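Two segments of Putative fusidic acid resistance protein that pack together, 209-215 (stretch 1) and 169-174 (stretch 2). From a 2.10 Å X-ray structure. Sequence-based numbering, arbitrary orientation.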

# COMPACT_ATOMS: atom_id res chain seq x y z
N GLU A 209 10.41 -5.91 5.00
CA GLU A 209 10.69 -7.24 5.56
C GLU A 209 10.75 -8.30 4.47
O GLU A 209 11.56 -9.23 4.54
CB GLU A 209 9.66 -7.62 6.61
CG GLU A 209 9.71 -6.79 7.86
CD GLU A 209 8.57 -7.10 8.82
OE1 GLU A 209 8.22 -8.30 8.98
OE2 GLU A 209 8.04 -6.15 9.43
N PHE A 210 9.88 -8.17 3.46
CA PHE A 210 9.97 -9.01 2.28
C PHE A 210 11.33 -8.82 1.59
O PHE A 210 12.01 -9.79 1.28
CB PHE A 210 8.82 -8.69 1.33
CG PHE A 210 8.90 -9.42 0.02
CD1 PHE A 210 8.62 -10.78 -0.04
CD2 PHE A 210 9.23 -8.76 -1.14
CE1 PHE A 210 8.70 -11.46 -1.25
CE2 PHE A 210 9.31 -9.44 -2.36
CZ PHE A 210 9.04 -10.79 -2.40
N ILE A 211 11.73 -7.57 1.39
CA ILE A 211 12.98 -7.28 0.67
C ILE A 211 14.17 -7.88 1.42
O ILE A 211 14.97 -8.60 0.82
CB ILE A 211 13.21 -5.77 0.47
CG1 ILE A 211 12.16 -5.17 -0.46
CG2 ILE A 211 14.60 -5.48 -0.12
CD1 ILE A 211 12.26 -5.62 -1.87
N VAL A 212 14.24 -7.62 2.72
CA VAL A 212 15.32 -8.11 3.59
C VAL A 212 15.50 -9.62 3.52
O VAL A 212 16.62 -10.12 3.53
CB VAL A 212 15.08 -7.69 5.07
CG1 VAL A 212 15.90 -8.57 6.05
CG2 VAL A 212 15.43 -6.23 5.26
N LYS A 213 14.39 -10.35 3.45
CA LYS A 213 14.43 -11.81 3.47
C LYS A 213 14.83 -12.44 2.14
O LYS A 213 15.26 -13.59 2.10
CB LYS A 213 13.08 -12.35 3.93
CG LYS A 213 12.80 -12.03 5.39
CD LYS A 213 11.34 -12.24 5.75
CE LYS A 213 11.12 -12.09 7.26
NZ LYS A 213 11.72 -13.22 8.03
N ILE A 214 14.71 -11.70 1.05
CA ILE A 214 15.06 -12.24 -0.27
C ILE A 214 16.28 -11.57 -0.92
O ILE A 214 16.74 -12.04 -1.96
CB ILE A 214 13.85 -12.20 -1.24
CG1 ILE A 214 13.53 -10.77 -1.66
CG2 ILE A 214 12.63 -12.86 -0.59
CD1 ILE A 214 12.46 -10.67 -2.73
N LYS A 215 16.80 -10.50 -0.32
CA LYS A 215 17.81 -9.64 -0.98
C LYS A 215 19.22 -10.25 -0.91
O LYS A 215 19.39 -11.39 -0.46
CB LYS A 215 17.82 -8.23 -0.35
CG LYS A 215 18.36 -7.10 -1.24
CD LYS A 215 18.60 -5.82 -0.43
CE LYS A 215 18.93 -4.61 -1.32
NZ LYS A 215 17.72 -3.98 -1.95
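Stretch 2 169-174: LFLNKT

Stretch 2 is extended from Leu169 to Asn172, the final part of a strand that begins earlier in the chain, and it runs alongside a helix that begins earlier in the chain and includes residues 209-214. The N-to-C directions of the two elements differ by 53° (signed crossing angle -53°), and their axes come no closer than 10.1 Å. At that separation the backbones leave room for side chains between them through most of the contact, and the two chains draw together toward their C-terminal ends: CA of Ile214 is 6.6 Å from CA of Asn172, and CA of Lys215 is 5.7 Å from CA of Thr174. The contact is small, burying 236 Å² in total.

The alternation of the strand decides which of its residues take part. Phe170 and Asn172 direct their CA-to-CB bonds toward the helix, whereas Leu171 points away and makes no contact with it. Phe170 adopts a t rotamer (chi1 177°) with chi2 at -84°, an extended arrangement that carries its ring out across the gap. On the helix, Phe210 and Ile214, one turn apart, have CA-to-CB bonds directed sideways, so the side chain of each meets the strand through its outer atoms. Phe210 does so with chi1 at 174° (t) and chi2 at 73°; its CZ lies 4.1 Å from CD1 of Phe170, which sits at the edge of the Phe210 ring, near its plane. Ile214 has chi1 at 71° (p) and chi2 at 174° (t), which extends its CD1 to within 3.9 Å of CE1 of Phe170. The same CD1 lies 4.2 Å from CB of Asn172, so the isoleucine bridges the apolar part of the contact and the start of its polar part.

Beyond the phenylalanines the contact becomes polar and converges on one acceptor, the carbonyl oxygen of Ile214. Asn172, with chi1 at -173° (t) and chi2 at 37°, presents its amide nitrogen to the carbonyl of Ile214, and ND2 donates a nearly linear hydrogen bond to O of Ile214 (3.0 Å, 174°). Thr174 supplies a second donor: its OG1 hydrogen bonds to the same Ile214 O at 2.6 Å. The backbone leaves the extended conformation at Lys173 (phi/psi -70/-57), whose CA-to-CB bond points away and whose side chain is not modelled beyond CB. Thr174 follows with a positive phi of 64°, and its CA-to-CB bond again points toward stretch 1. Its m rotamer (chi1 -55°) places OG1 at the Ile214 carbonyl, while CG2 approaches O of Lys215 at 3.3 Å.

Lys215 closes the contact chiefly through its backbone, with CA 3.7 Å from ND2 of Asn172. Its CA-to-CB bond points away from stretch 2, and the exposed side chain is extended through chi3 before turning at chi4 (79°, p). Val212 and Lys213, also exposed, remain out of reach of the strand.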

# COMPACT_ATOMS: atom_id res chain seq x y z
N LEU A 169 5.09 -16.59 -8.02
CA LEU A 169 6.35 -16.69 -7.31
C LEU A 169 7.32 -15.67 -7.88
O LEU A 169 7.65 -15.72 -9.07
CB LEU A 169 6.93 -18.11 -7.42
CG LEU A 169 8.25 -18.36 -6.70
CD1 LEU A 169 8.13 -18.05 -5.20
CD2 LEU A 169 8.70 -19.82 -6.92
N PHE A 170 7.76 -14.75 -7.03
CA PHE A 170 8.75 -13.76 -7.40
C PHE A 170 10.11 -14.24 -6.91
O PHE A 170 10.34 -14.36 -5.71
CB PHE A 170 8.41 -12.41 -6.74
CG PHE A 170 9.43 -11.33 -7.00
CD1 PHE A 170 10.57 -11.22 -6.20
CD2 PHE A 170 9.23 -10.39 -8.01
CE1 PHE A 170 11.50 -10.18 -6.43
CE2 PHE A 170 10.16 -9.37 -8.24
CZ PHE A 170 11.29 -9.27 -7.46
N LEU A 171 11.02 -14.52 -7.85
CA LEU A 171 12.35 -14.99 -7.53
C LEU A 171 13.39 -13.92 -7.78
O LEU A 171 13.54 -13.42 -8.89
CB LEU A 171 12.69 -16.24 -8.36
CG LEU A 171 11.92 -17.50 -7.95
CD1 LEU A 171 12.41 -18.71 -8.74
CD2 LEU A 171 12.06 -17.75 -6.48
N ASN A 172 14.10 -13.55 -6.72
CA ASN A 172 15.23 -12.64 -6.81
C ASN A 172 16.47 -13.49 -7.07
O ASN A 172 16.50 -14.66 -6.72
CB ASN A 172 15.37 -11.85 -5.50
CG ASN A 172 16.42 -10.76 -5.59
OD1 ASN A 172 16.58 -10.12 -6.62
ND2 ASN A 172 17.13 -10.55 -4.49
N LYS A 173 17.48 -12.89 -7.70
CA LYS A 173 18.72 -13.62 -8.01
C LYS A 173 19.52 -13.93 -6.74
O LYS A 173 19.82 -15.10 -6.48
CB LYS A 173 19.58 -12.82 -9.01
N THR A 174 19.86 -12.89 -5.98
CA THR A 174 20.56 -13.01 -4.69
C THR A 174 21.96 -13.61 -4.84
O THR A 174 22.90 -13.17 -4.18
CB THR A 174 19.74 -13.84 -3.66
OG1 THR A 174 18.43 -13.27 -3.52
CG2 THR A 174 20.43 -13.86 -2.30